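Chorismate mutase and shikimate 5-dehydrogenase fusion protein (Clostridium acetobutylicum, PDB 3FBT) probably catalyses the reversible NADPH-linked reduction of 3-dehydroshikimate to shikimate, a step toward chorismate and the aromatic amino acids, through its shikimate dehydrogenase part. Local coordinates at residues I57-L62 with L92-E97; E78-A83 with S100-D105; K147-V152 with G164-I169; D172-L177 with K201-K206. One frame throughout, in Å; residues are numbered along the deposited sequence.

The four contacts come in two pairs, one pair in each lobe of the shikimate dehydrogenase part. Contacts 1 and 2 share the mixed six-stranded sheet of the substrate-binding lobe, with centres about 14 Å apart; their segments alternate along the chain, and they meet where strands 91-94 and 99-102 lie side by side, Lys93 N being 2.8 Å from Ser100 O. Contacts 3 and 4 follow in series in the Rossmann-type lobe, with centres about 15 Å apart, and touch through Tyr150, Val152 and Ile169 against Leu174 and Leu177. Between the pairs, contacts 2 and 3 approach to about 11 Å at their nearest atoms, consistent with a substrate lobe facing a nucleotide lobe.

Contact 1 of 4, residues I57-L62 with L92-E97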
loop_
_atom_site.group_PDB
_atom_site.type_symbol
_atom_site.label_atom_id
_atom_site.label_comp_id
_atom_site.label_asym_id
_atom_site.label_seq_id
_atom_site.Cartn_x
_atom_site.Cartn_y
_atom_site.Cartn_z
ATOM N N ILE A 57 8.855 2.638 1.669
ATOM C CA ILE A 57 8.045 1.480 2.049
ATOM C C ILE A 57 8.186 0.298 1.107
ATOM O O ILE A 57 7.458 -0.641 1.218
ATOM C CB ILE A 57 6.598 1.873 2.189
ATOM C CG1 ILE A 57 5.949 2.144 0.830
ATOM C CG2 ILE A 57 6.505 3.126 3.060
ATOM C CD1 ILE A 57 4.530 2.562 0.990
ATOM N N LYS A 58 9.151 0.315 0.204
ATOM C CA LYS A 58 9.392 -0.839 -0.690
ATOM C C LYS A 58 8.230 -1.155 -1.626
ATOM O O LYS A 58 7.869 -2.306 -1.792
ATOM C CB LYS A 58 9.698 -2.089 0.146
ATOM C CG LYS A 58 10.696 -1.764 1.246
ATOM C CD LYS A 58 12.066 -2.096 0.691
ATOM C CE LYS A 58 12.250 -3.586 0.830
ATOM N NZ LYS A 58 12.394 -3.899 2.283
ATOM N N CYS A 59 7.578 -0.127 -2.130
ATOM C CA CYS A 59 6.574 -0.300 -3.202
ATOM C C CYS A 59 6.947 -1.383 -4.193
ATOM O O CYS A 59 8.075 -1.409 -4.707
ATOM C CB CYS A 59 6.485 1.026 -3.949
ATOM S SG CYS A 59 5.258 1.014 -5.197
ATOM N N GLY A 60 6.036 -2.277 -4.526
ATOM C CA GLY A 60 6.374 -3.305 -5.544
ATOM C C GLY A 60 6.589 -2.774 -6.994
ATOM O O GLY A 60 7.185 -3.470 -7.849
ATOM N N GLY A 61 6.009 -1.618 -7.302
ATOM C CA GLY A 61 6.001 -1.098 -8.685
ATOM C C GLY A 61 4.839 -0.174 -8.901
ATOM O O GLY A 61 3.812 -0.369 -8.280
ATOM N N LEU A 62 5.052 0.901 -9.670
ATOM C CA LEU A 62 4.017 1.944 -9.989
ATOM C C LEU A 62 3.862 2.194 -11.482
ATOM O O LEU A 62 4.843 2.286 -12.206
ATOM C CB LEU A 62 4.374 3.337 -9.392
ATOM C CG LEU A 62 4.311 3.562 -7.875
ATOM C CD1 LEU A 62 4.620 5.036 -7.394
ATOM C CD2 LEU A 62 2.952 3.163 -7.421
ATOM N N LEU A 92 7.482 2.391 -13.263
ATOM C CA LEU A 92 8.607 2.618 -12.369
ATOM C C LEU A 92 8.945 1.317 -11.649
ATOM O O LEU A 92 8.071 0.672 -11.158
ATOM C CB LEU A 92 8.323 3.711 -11.355
ATOM C CG LEU A 92 7.687 5.000 -11.904
ATOM C CD1 LEU A 92 7.517 5.938 -10.731
ATOM C CD2 LEU A 92 8.618 5.659 -12.903
ATOM N N LYS A 93 10.203 0.930 -11.702
ATOM C CA LYS A 93 10.719 -0.250 -11.014
ATOM C C LYS A 93 11.565 0.223 -9.826
ATOM O O LYS A 93 12.435 1.086 -9.970
ATOM C CB LYS A 93 11.630 -1.031 -11.941
ATOM C CG LYS A 93 12.100 -2.443 -11.390
ATOM C CD LYS A 93 13.163 -3.055 -12.392
ATOM C CE LYS A 93 13.733 -4.436 -11.938
ATOM N NZ LYS A 93 12.569 -5.262 -11.432
ATOM N N PHE A 94 11.254 -0.289 -8.652
ATOM C CA PHE A 94 11.978 0.102 -7.450
ATOM C C PHE A 94 13.052 -0.919 -7.223
ATOM O O PHE A 94 12.805 -2.121 -7.314
ATOM C CB PHE A 94 11.012 0.126 -6.262
ATOM C CG PHE A 94 10.036 1.264 -6.346
ATOM C CD1 PHE A 94 10.323 2.480 -5.739
ATOM C CD2 PHE A 94 8.892 1.150 -7.111
ATOM C CE1 PHE A 94 9.474 3.557 -5.813
ATOM C CE2 PHE A 94 8.003 2.240 -7.225
ATOM C CZ PHE A 94 8.271 3.451 -6.606
ATOM N N SER A 95 14.270 -0.499 -6.952
ATOM C CA SER A 95 15.224 -1.508 -6.455
ATOM C C SER A 95 16.168 -0.871 -5.451
ATOM O O SER A 95 15.968 0.251 -5.073
ATOM C CB SER A 95 15.960 -2.174 -7.621
ATOM O OG SER A 95 16.949 -1.282 -8.076
ATOM N N ARG A 96 17.201 -1.609 -5.028
ATOM C CA ARG A 96 18.292 -1.048 -4.155
ATOM C C ARG A 96 18.816 0.328 -4.531
ATOM O O ARG A 96 18.795 1.269 -3.735
ATOM C CB ARG A 96 19.475 -2.034 -4.125
ATOM N N GLU A 97 19.305 0.484 -5.744
ATOM C CA GLU A 97 19.737 1.819 -6.154
ATOM C C GLU A 97 18.677 2.927 -5.951
ATOM O O GLU A 97 19.001 4.053 -5.544
ATOM C CB GLU A 97 20.182 1.816 -7.608
ATOM C CG GLU A 97 20.888 0.547 -8.085
ATOM C CD GLU A 97 21.638 0.789 -9.398
ATOM O OE1 GLU A 97 21.836 1.988 -9.748
ATOM O OE2 GLU A 97 22.034 -0.203 -10.068
HETATM O O HOH W 1 9.582 -2.479 -8.916
#
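In the mixed sheet of the substrate-binding domain, strand 61-64 runs antiparallel to strand 91-94, and this contact is the end of that pairing together with the loop leading into it. Leu62 and Leu92 form a hydrogen-bonded pair of unequal strength: Leu92 N donates to Leu62 O at 2.8 Å, nearly along the C=O axis, whereas the return bond from Leu62 N to Leu92 O is weak at 3.4 Å. One step further out, a water takes over the bridging, donating to Gly60 O and accepting from Phe94 N.

The Phe94 ring meets Cys59, Gly61 and Leu62. Cys59 CB stands over one face, 3.9 Å from the ring centroid and 15° off the normal, a CH-pi contact offset toward the rim. With SG anti to the backbone N (chi1 -176°), Cys59 SG comes obliquely to the ring, 3.6 Å from Phe94 CE2, a Cys sulfur-aromatic contact. Cys59 SG also accepts from Gly61 N at 3.5 Å, so the thiol is tied to its own loop. At the ring edge lie Gly61 CA and Leu62 CG, the latter 4.0 Å from Phe94 CE2. Gly61 is extended with positive phi (155°), a backbone shape suited to glycine.

Before the loop, Lys58 at positive phi closes helix 47-56 in a Schellman motif, and Phe54 of that helix also touches Cys59, Leu62 and Phe94. Direct bonding between the segments is thus confined to the Leu62-Leu92 pair, and its weak half faces the loop; beyond it, the shared water and the packing of Phe94 against Cys59 carry the contact.

Contact 2 of 4, residues E78-A83 with S100-D105. With SO4 (sulfate ion), chain G.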
loop_
_atom_site.group_PDB
_atom_site.type_symbol
_atom_site.label_atom_id
_atom_site.label_comp_id
_atom_site.label_asym_id
_atom_site.label_seq_id
_atom_site.Cartn_x
_atom_site.Cartn_y
_atom_site.Cartn_z
ATOM N N GLU A 78 17.848 5.729 -13.575
ATOM C CA GLU A 78 18.071 5.165 -14.874
ATOM C C GLU A 78 16.708 5.032 -15.589
ATOM O O GLU A 78 15.693 4.922 -14.903
ATOM C CB GLU A 78 18.702 3.810 -14.642
ATOM C CG GLU A 78 19.058 3.051 -15.840
ATOM C CD GLU A 78 19.681 1.698 -15.433
ATOM O OE1 GLU A 78 20.908 1.551 -15.533
ATOM O OE2 GLU A 78 18.952 0.791 -14.992
ATOM N N ILE A 79 16.727 4.986 -16.934
ATOM C CA ILE A 79 15.537 4.978 -17.820
ATOM C C ILE A 79 15.837 4.121 -19.079
ATOM O O ILE A 79 16.909 4.258 -19.675
ATOM C CB ILE A 79 15.176 6.464 -18.249
ATOM C CG1 ILE A 79 14.823 7.314 -17.019
ATOM C CG2 ILE A 79 13.985 6.527 -19.221
ATOM C CD1 ILE A 79 14.495 8.777 -17.360
ATOM N N SER A 80 14.968 3.195 -19.467
ATOM C CA SER A 80 15.254 2.384 -20.640
ATOM C C SER A 80 15.431 3.241 -21.916
ATOM O O SER A 80 14.943 4.408 -22.009
ATOM C CB SER A 80 14.121 1.407 -20.921
ATOM O OG SER A 80 12.999 2.146 -21.389
ATOM N N GLU A 81 16.079 2.603 -22.904
ATOM C CA GLU A 81 16.432 3.235 -24.200
ATOM C C GLU A 81 15.131 3.673 -24.904
ATOM O O GLU A 81 14.951 4.860 -25.177
ATOM C CB GLU A 81 17.318 2.303 -25.089
ATOM C CG GLU A 81 17.416 2.718 -26.623
ATOM C CD GLU A 81 18.537 1.995 -27.468
ATOM O OE1 GLU A 81 19.755 2.325 -27.341
ATOM O OE2 GLU A 81 18.194 1.126 -28.315
ATOM N N LYS A 82 14.210 2.728 -25.120
ATOM C CA LYS A 82 12.840 3.038 -25.550
ATOM C C LYS A 82 12.188 4.248 -24.830
ATOM O O LYS A 82 11.668 5.142 -25.486
ATOM C CB LYS A 82 11.931 1.800 -25.412
ATOM C CG LYS A 82 10.975 1.586 -26.539
ATOM C CD LYS A 82 11.801 1.516 -27.798
ATOM C CE LYS A 82 13.183 1.090 -27.370
ATOM N NZ LYS A 82 14.171 1.129 -28.461
ATOM N N ALA A 83 12.185 4.293 -23.504
ATOM C CA ALA A 83 11.496 5.408 -22.832
ATOM C C ALA A 83 12.188 6.718 -23.066
ATOM O O ALA A 83 11.544 7.773 -23.161
ATOM C CB ALA A 83 11.315 5.176 -21.283
ATOM N N SER A 100 13.877 3.136 -11.318
ATOM C CA SER A 100 14.173 3.345 -12.721
ATOM C C SER A 100 12.875 3.253 -13.556
ATOM O O SER A 100 11.790 2.857 -13.048
ATOM C CB SER A 100 15.210 2.359 -13.208
ATOM O OG SER A 100 14.686 1.115 -12.972
ATOM N N GLY A 101 13.003 3.630 -14.817
ATOM C CA GLY A 101 11.796 3.971 -15.611
ATOM C C GLY A 101 11.742 3.239 -16.921
ATOM O O GLY A 101 12.791 3.011 -17.552
ATOM N N PHE A 102 10.526 2.868 -17.318
ATOM C CA PHE A 102 10.256 2.185 -18.574
ATOM C C PHE A 102 9.034 2.773 -19.188
ATOM O O PHE A 102 8.329 3.556 -18.570
ATOM C CB PHE A 102 10.011 0.684 -18.327
ATOM C CG PHE A 102 11.202 0.019 -17.634
ATOM C CD1 PHE A 102 12.107 -0.713 -18.358
ATOM C CD2 PHE A 102 11.449 0.236 -16.266
ATOM C CE1 PHE A 102 13.241 -1.303 -17.712
ATOM C CE2 PHE A 102 12.559 -0.362 -15.616
ATOM C CZ PHE A 102 13.446 -1.123 -16.344
ATOM N N ASN A 103 8.732 2.283 -20.377
ATOM C CA ASN A 103 7.553 2.656 -21.072
ATOM C C ASN A 103 6.936 1.441 -21.646
ATOM O O ASN A 103 7.437 0.909 -22.622
ATOM C CB ASN A 103 7.870 3.636 -22.210
ATOM C CG ASN A 103 6.597 4.231 -22.778
ATOM O OD1 ASN A 103 5.757 3.517 -23.262
ATOM N ND2 ASN A 103 6.409 5.515 -22.599
ATOM N N THR A 104 5.832 0.985 -21.056
ATOM C CA THR A 104 5.157 -0.220 -21.539
ATOM C C THR A 104 3.891 0.069 -22.385
ATOM O O THR A 104 3.272 -0.854 -22.817
ATOM C CB THR A 104 4.711 -1.085 -20.342
ATOM O OG1 THR A 104 3.828 -0.292 -19.587
ATOM C CG2 THR A 104 5.954 -1.485 -19.433
ATOM N N ASP A 105 3.541 1.340 -22.651
ATOM C CA ASP A 105 2.594 1.654 -23.760
ATOM C C ASP A 105 3.135 1.182 -25.127
ATOM O O ASP A 105 2.379 0.620 -25.965
ATOM C CB ASP A 105 2.342 3.165 -23.863
ATOM C CG ASP A 105 1.560 3.696 -22.654
ATOM O OD1 ASP A 105 0.683 2.939 -22.159
ATOM O OD2 ASP A 105 1.861 4.816 -22.162
HETATM S S SO4 G . 10.536 -0.515 -22.451
HETATM O O1 SO4 G . 10.261 -0.156 -23.865
HETATM O O2 SO4 G . 10.599 0.726 -21.688
HETATM O O3 SO4 G . 9.425 -1.419 -22.116
HETATM O O4 SO4 G . 11.681 -1.420 -22.221
#
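Sulfate oxygen O2 takes two hydrogen bonds, one from each segment: from Ser80 OG at 2.8 Å and from Asn103 N, also 2.8 Å, the latter nearly straight at 169°. The ion probably comes from the crystallisation liquor. It sits where the parallel edge pairing of strands 78-79 and 99-102 in the substrate-domain sheet gives way to helix 81-86. Ser80 is the N-cap of that helix: with chi1 at 71°, OG lies between the backbone N and the carbonyl carbon, accepts from Ala83 N at 3.1 Å and still reaches the sulfate. Ser80 CB lies obliquely to the Phe102 ring, 3.9 Å from Phe102 CD1.

Behind this first shell, two backbone bonds set the strands. Gly101 N donates to a lone pair of Glu78 O in its carbonyl plane, bent to 135° at the hydrogen, while Ser80 N meets Gly101 O at 2.9 Å nearly along the C=O axis. Ala83 CB packs on Asn103 CB and on the backbone carbonyl carbon of Phe102.

Asp105 and Asn90 are predicted shikimate ligands, the side chain of Asn103 lying about 4 Å from that of Asn90; Glu81 is a predicted NADP(+) ligand. Further out, Asn103 ND2 is bonded to Ala88 O, and Asn103 OD1 accepts from Tyr106 N, capping helix 105-115.

Contact 3 of 4, residues K147-V152 with G164-I169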
loop_
_atom_site.group_PDB
_atom_site.type_symbol
_atom_site.label_atom_id
_atom_site.label_comp_id
_atom_site.label_asym_id
_atom_site.label_seq_id
_atom_site.Cartn_x
_atom_site.Cartn_y
_atom_site.Cartn_z
ATOM N N LYS A 147 6.058 3.024 -44.276
ATOM C CA LYS A 147 6.478 3.708 -45.525
ATOM C C LYS A 147 6.546 5.197 -45.210
ATOM O O LYS A 147 7.609 5.878 -45.370
ATOM C CB LYS A 147 5.434 3.498 -46.619
ATOM N N ASP A 148 5.420 5.666 -44.675
ATOM C CA ASP A 148 5.310 7.008 -44.197
ATOM C C ASP A 148 4.355 7.132 -43.013
ATOM O O ASP A 148 3.403 6.345 -42.890
ATOM C CB ASP A 148 4.749 7.837 -45.303
ATOM C CG ASP A 148 5.378 9.151 -45.367
ATOM O OD1 ASP A 148 5.100 9.841 -46.374
ATOM O OD2 ASP A 148 6.184 9.468 -44.449
ATOM N N ILE A 149 4.589 8.165 -42.199
ATOM C CA ILE A 149 3.859 8.393 -40.948
ATOM C C ILE A 149 3.265 9.799 -40.958
ATOM O O ILE A 149 3.979 10.757 -41.008
ATOM C CB ILE A 149 4.780 8.239 -39.735
ATOM C CG1 ILE A 149 5.171 6.766 -39.573
ATOM C CG2 ILE A 149 4.057 8.695 -38.455
ATOM C CD1 ILE A 149 6.518 6.545 -38.820
ATOM N N TYR A 150 1.958 9.913 -40.953
ATOM C CA TYR A 150 1.378 11.192 -40.806
ATOM C C TYR A 150 0.897 11.348 -39.369
ATOM O O TYR A 150 0.364 10.420 -38.822
ATOM C CB TYR A 150 0.197 11.362 -41.782
ATOM C CG TYR A 150 0.704 11.487 -43.206
ATOM C CD1 TYR A 150 0.965 12.742 -43.767
ATOM C CD2 TYR A 150 0.957 10.345 -43.977
ATOM C CE1 TYR A 150 1.456 12.855 -45.089
ATOM C CE2 TYR A 150 1.449 10.431 -45.285
ATOM C CZ TYR A 150 1.687 11.678 -45.842
ATOM O OH TYR A 150 2.177 11.745 -47.126
ATOM N N VAL A 151 1.021 12.557 -38.832
ATOM C CA VAL A 151 0.418 12.913 -37.564
ATOM C C VAL A 151 -0.594 13.971 -37.828
ATOM O O VAL A 151 -0.268 14.993 -38.409
ATOM C CB VAL A 151 1.493 13.474 -36.638
ATOM C CG1 VAL A 151 0.890 13.976 -35.322
ATOM C CG2 VAL A 151 2.629 12.383 -36.416
ATOM N N VAL A 152 -1.840 13.737 -37.444
ATOM C CA VAL A 152 -2.876 14.669 -37.794
ATOM C C VAL A 152 -3.384 15.379 -36.543
ATOM O O VAL A 152 -3.767 14.733 -35.598
ATOM C CB VAL A 152 -4.089 13.977 -38.435
ATOM C CG1 VAL A 152 -5.017 15.031 -39.068
ATOM C CG2 VAL A 152 -3.636 12.868 -39.459
ATOM N N GLY A 164 8.997 17.255 -35.439
ATOM C CA GLY A 164 9.572 17.814 -36.656
ATOM C C GLY A 164 9.893 16.819 -37.743
ATOM O O GLY A 164 9.872 17.162 -38.922
ATOM N N GLU A 165 10.193 15.586 -37.350
ATOM C CA GLU A 165 10.618 14.553 -38.289
ATOM C C GLU A 165 9.450 13.741 -38.845
ATOM O O GLU A 165 9.643 12.778 -39.593
ATOM C CB GLU A 165 11.573 13.601 -37.583
ATOM C CG GLU A 165 11.120 13.261 -36.192
ATOM C CD GLU A 165 11.913 12.102 -35.614
ATOM O OE1 GLU A 165 12.047 11.042 -36.306
ATOM O OE2 GLU A 165 12.393 12.251 -34.462
ATOM N N PHE A 166 8.228 14.104 -38.473
ATOM C CA PHE A 166 7.097 13.454 -39.082
ATOM C C PHE A 166 6.365 14.449 -39.956
ATOM O O PHE A 166 6.469 15.632 -39.736
ATOM C CB PHE A 166 6.187 12.896 -37.993
ATOM C CG PHE A 166 6.843 11.819 -37.150
ATOM C CD1 PHE A 166 7.207 10.581 -37.711
ATOM C CD2 PHE A 166 7.079 12.022 -35.801
ATOM C CE1 PHE A 166 7.821 9.583 -36.932
ATOM C CE2 PHE A 166 7.686 10.998 -35.011
ATOM C CZ PHE A 166 8.050 9.815 -35.575
ATOM N N LYS A 167 5.618 13.970 -40.939
ATOM C CA LYS A 167 4.688 14.804 -41.703
ATOM C C LYS A 167 3.460 15.114 -40.885
ATOM O O LYS A 167 2.581 14.227 -40.724
ATOM C CB LYS A 167 4.233 14.066 -42.966
ATOM C CG LYS A 167 5.367 13.825 -43.983
ATOM C CD LYS A 167 4.904 12.817 -45.087
ATOM C CE LYS A 167 5.653 13.001 -46.428
ATOM N NZ LYS A 167 6.955 12.275 -46.381
ATOM N N VAL A 168 3.376 16.353 -40.380
ATOM C CA VAL A 168 2.207 16.851 -39.623
ATOM C C VAL A 168 1.153 17.574 -40.502
ATOM O O VAL A 168 1.488 18.443 -41.331
ATOM C CB VAL A 168 2.674 17.831 -38.467
ATOM C CG1 VAL A 168 1.486 18.504 -37.797
ATOM C CG2 VAL A 168 3.480 17.075 -37.456
ATOM N N ILE A 169 -0.115 17.269 -40.318
ATOM C CA ILE A 169 -1.097 17.814 -41.229
ATOM C C ILE A 169 -2.368 18.131 -40.475
ATOM O O ILE A 169 -2.562 17.644 -39.332
ATOM C CB ILE A 169 -1.348 16.854 -42.462
ATOM C CG1 ILE A 169 -2.024 15.570 -42.033
ATOM C CG2 ILE A 169 -0.010 16.617 -43.180
ATOM C CD1 ILE A 169 -2.404 14.571 -43.252
#
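Two backbone hydrogen bonds, both about Val151, join the strands. Val151 N donates to Lys167 O at 3.0 Å, standing 27° above the carbonyl plane, and Val151 O accepts from Ile169 N at 3.0 Å, nearly along its C=O axis. CA-H...O contacts supplement them, among them Tyr150 CA to Lys167 O and Val168 CA to Val151 O.

The charged contact is a salt bridge between Asp148 and Lys167: Lys167 NZ lies 3.1 Å from Asp148 OD1, with weak hydrogen bonding, and the two side chains cross at about a right angle. On its way there the lysine chain runs alongside the Tyr150 ring, with Lys167 CD 3.4 Å from Tyr150 CE1, before bending at chi4 (83°).

These strands belong to a parallel beta-alpha-beta unit, connected through helix 156-162, in the Rossmann-type domain that probably binds NADP(+); strand 167-170 is one of the two edge strands of the sheet within the chain.

Among the apolar contacts, Ile169 CD1 lies 3.9 Å from Tyr150 CD1, and Ile169 CG1 is 4.1 Å from Val152 CG2. Phe166 CB meets Val151 CG2, while Ile149 lies side by side with the phenyl ring, Ile149 CG2 being 3.7 Å from Phe166 CD1. Helix 134-143 covers Ile149 and Val151 through Leu138.

Contact 4 of 4, residues D172-L177 with K201-K206; sequences DELSNL and KEVVAK
Asp172 O is gripped by two hydrogen bonds, both from Ser175: Ser175 OG donates to it at 3.0 Å in the carbonyl plane, and Ser175 N adds a weak bond to Asp172 O at 3.3 Å. The residue so tied back offers its own carbonyl across the contact, where Lys206 NZ donates to Ser175 O at 2.7 Å. The ammonium approaches that oxygen from 45° above the carbonyl plane, with a C=O...N angle of 135°, so the bond uses no lone-pair direction. The lysine reaches it on an extended chain: CG is anti to the carbonyl carbon (chi1 -45°) and every later torsion is near anti. Along the way Lys206 CD passes 3.4 Å from Leu177 O, so the aliphatic part runs by one backbone carbonyl before the charged tip meets another.

The acceptor sits in a type I beta turn from Leu174 to Leu177, at the C-terminal side of helix 171-174, closed by a hydrogen bond from Leu177 N to Leu174 O at 2.7 Å.

Beside the polar bond, Val203 of helix 201-204 points at the turn and crosses Leu174 obliquely. Val203 CG1 lies 3.9 Å from Leu174 CD2, while Val203 CG2 faces Ser175, 4.2 Å from Ser175 CA. Leu174 also rests on Val126 and Leu128 of strand 124-128, which places this meeting of two short helices at the flank of the Rossmann-type sheet.

The bond from Lys206 is probably charge-assisted, the ammonium facing a neutral carbonyl and not a carboxylate; it would polarise Ser175 O, next to a small apolar patch.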
loop_
_atom_site.group_PDB
_atom_site.type_symbol
_atom_site.label_atom_id
_atom_site.label_comp_id
_atom_site.label_asym_id
_atom_site.label_seq_id
_atom_site.Cartn_x
_atom_site.Cartn_y
_atom_site.Cartn_z
ATOM N N ASP A 172 -8.217 18.845 -42.325
ATOM C CA ASP A 172 -8.566 19.167 -43.697
ATOM C C ASP A 172 -7.685 18.488 -44.703
ATOM O O ASP A 172 -8.174 17.961 -45.658
ATOM C CB ASP A 172 -8.458 20.661 -43.952
ATOM C CG ASP A 172 -9.414 21.420 -43.162
ATOM O OD1 ASP A 172 -10.605 21.012 -43.066
ATOM O OD2 ASP A 172 -8.954 22.437 -42.585
ATOM N N GLU A 173 -6.379 18.560 -44.517
ATOM C CA GLU A 173 -5.447 17.913 -45.427
ATOM C C GLU A 173 -5.618 16.387 -45.453
ATOM O O GLU A 173 -5.250 15.720 -46.438
ATOM C CB GLU A 173 -4.024 18.256 -45.005
ATOM C CG GLU A 173 -3.699 19.764 -44.956
ATOM C CD GLU A 173 -2.291 19.989 -44.429
ATOM O OE1 GLU A 173 -2.105 19.990 -43.188
ATOM O OE2 GLU A 173 -1.344 20.082 -45.251
ATOM N N LEU A 174 -6.169 15.835 -44.383
ATOM C CA LEU A 174 -6.186 14.385 -44.245
ATOM C C LEU A 174 -7.234 13.905 -45.211
ATOM O O LEU A 174 -7.120 12.824 -45.779
ATOM C CB LEU A 174 -6.630 13.971 -42.834
ATOM C CG LEU A 174 -6.967 12.480 -42.632
ATOM C CD1 LEU A 174 -5.706 11.607 -42.836
ATOM C CD2 LEU A 174 -7.506 12.241 -41.272
ATOM N N SER A 175 -8.291 14.701 -45.366
ATOM C CA SER A 175 -9.385 14.290 -46.230
ATOM C C SER A 175 -8.980 14.097 -47.709
ATOM O O SER A 175 -9.704 13.448 -48.462
ATOM C CB SER A 175 -10.615 15.189 -46.043
ATOM O OG SER A 175 -10.485 16.352 -46.809
ATOM N N ASN A 176 -7.814 14.616 -48.098
ATOM C CA ASN A 176 -7.209 14.311 -49.389
ATOM C C ASN A 176 -6.176 13.159 -49.367
ATOM O O ASN A 176 -5.525 12.904 -50.374
ATOM C CB ASN A 176 -6.472 15.543 -49.943
ATOM C CG ASN A 176 -7.348 16.773 -50.017
ATOM O OD1 ASN A 176 -8.469 16.709 -50.497
ATOM N ND2 ASN A 176 -6.846 17.901 -49.518
ATOM N N LEU A 177 -5.995 12.475 -48.234
ATOM C CA LEU A 177 -4.934 11.470 -48.181
ATOM C C LEU A 177 -5.462 10.015 -48.220
ATOM O O LEU A 177 -6.476 9.696 -47.616
ATOM C CB LEU A 177 -4.022 11.684 -46.994
ATOM C CG LEU A 177 -2.682 11.042 -47.378
ATOM C CD1 LEU A 177 -1.623 12.117 -47.670
ATOM C CD2 LEU A 177 -2.206 10.016 -46.337
ATOM N N LYS A 201 -16.485 8.895 -41.885
ATOM C CA LYS A 201 -16.413 7.499 -42.402
ATOM C C LYS A 201 -15.783 7.397 -43.764
ATOM O O LYS A 201 -15.091 6.426 -44.121
ATOM C CB LYS A 201 -17.805 6.904 -42.522
ATOM C CG LYS A 201 -17.759 5.551 -43.199
ATOM C CD LYS A 201 -19.076 4.839 -43.108
ATOM C CE LYS A 201 -19.060 3.630 -44.039
ATOM N NZ LYS A 201 -19.287 3.993 -45.498
ATOM N N GLU A 202 -16.033 8.419 -44.557
ATOM C CA GLU A 202 -15.359 8.563 -45.855
ATOM C C GLU A 202 -13.863 8.626 -45.678
ATOM O O GLU A 202 -13.082 8.299 -46.599
ATOM C CB GLU A 202 -15.859 9.869 -46.473
ATOM C CG GLU A 202 -16.354 10.766 -45.357
ATOM C CD GLU A 202 -16.715 12.111 -45.824
ATOM O OE1 GLU A 202 -17.130 12.209 -47.002
ATOM O OE2 GLU A 202 -16.584 13.074 -45.018
ATOM N N VAL A 203 -13.403 9.117 -44.521
ATOM C CA VAL A 203 -11.946 9.081 -44.316
ATOM C C VAL A 203 -11.524 7.696 -43.906
ATOM O O VAL A 203 -10.550 7.113 -44.432
ATOM C CB VAL A 203 -11.415 10.147 -43.342
ATOM C CG1 VAL A 203 -9.956 9.925 -43.149
ATOM C CG2 VAL A 203 -11.698 11.599 -43.904
ATOM N N VAL A 204 -12.269 7.152 -42.972
ATOM C CA VAL A 204 -11.968 5.836 -42.509
ATOM C C VAL A 204 -11.876 4.936 -43.726
ATOM O O VAL A 204 -10.991 4.098 -43.807
ATOM C CB VAL A 204 -13.069 5.324 -41.594
ATOM C CG1 VAL A 204 -12.737 3.924 -41.036
ATOM C CG2 VAL A 204 -13.362 6.328 -40.495
ATOM N N ALA A 205 -12.762 5.168 -44.701
ATOM C CA ALA A 205 -12.951 4.215 -45.827
ATOM C C ALA A 205 -11.793 4.126 -46.750
ATOM O O ALA A 205 -11.750 3.259 -47.606
ATOM C CB ALA A 205 -14.220 4.542 -46.625
ATOM N N LYS A 206 -10.822 4.995 -46.582
ATOM C CA LYS A 206 -9.696 4.969 -47.469
ATOM C C LYS A 206 -8.562 4.222 -46.889
ATOM O O LYS A 206 -7.471 4.310 -47.406
ATOM C CB LYS A 206 -9.198 6.376 -47.814
ATOM C CG LYS A 206 -10.296 7.338 -48.149
ATOM C CD LYS A 206 -9.597 8.624 -48.574
ATOM C CE LYS A 206 -10.478 9.885 -48.442
ATOM N NZ LYS A 206 -9.791 10.886 -49.275
#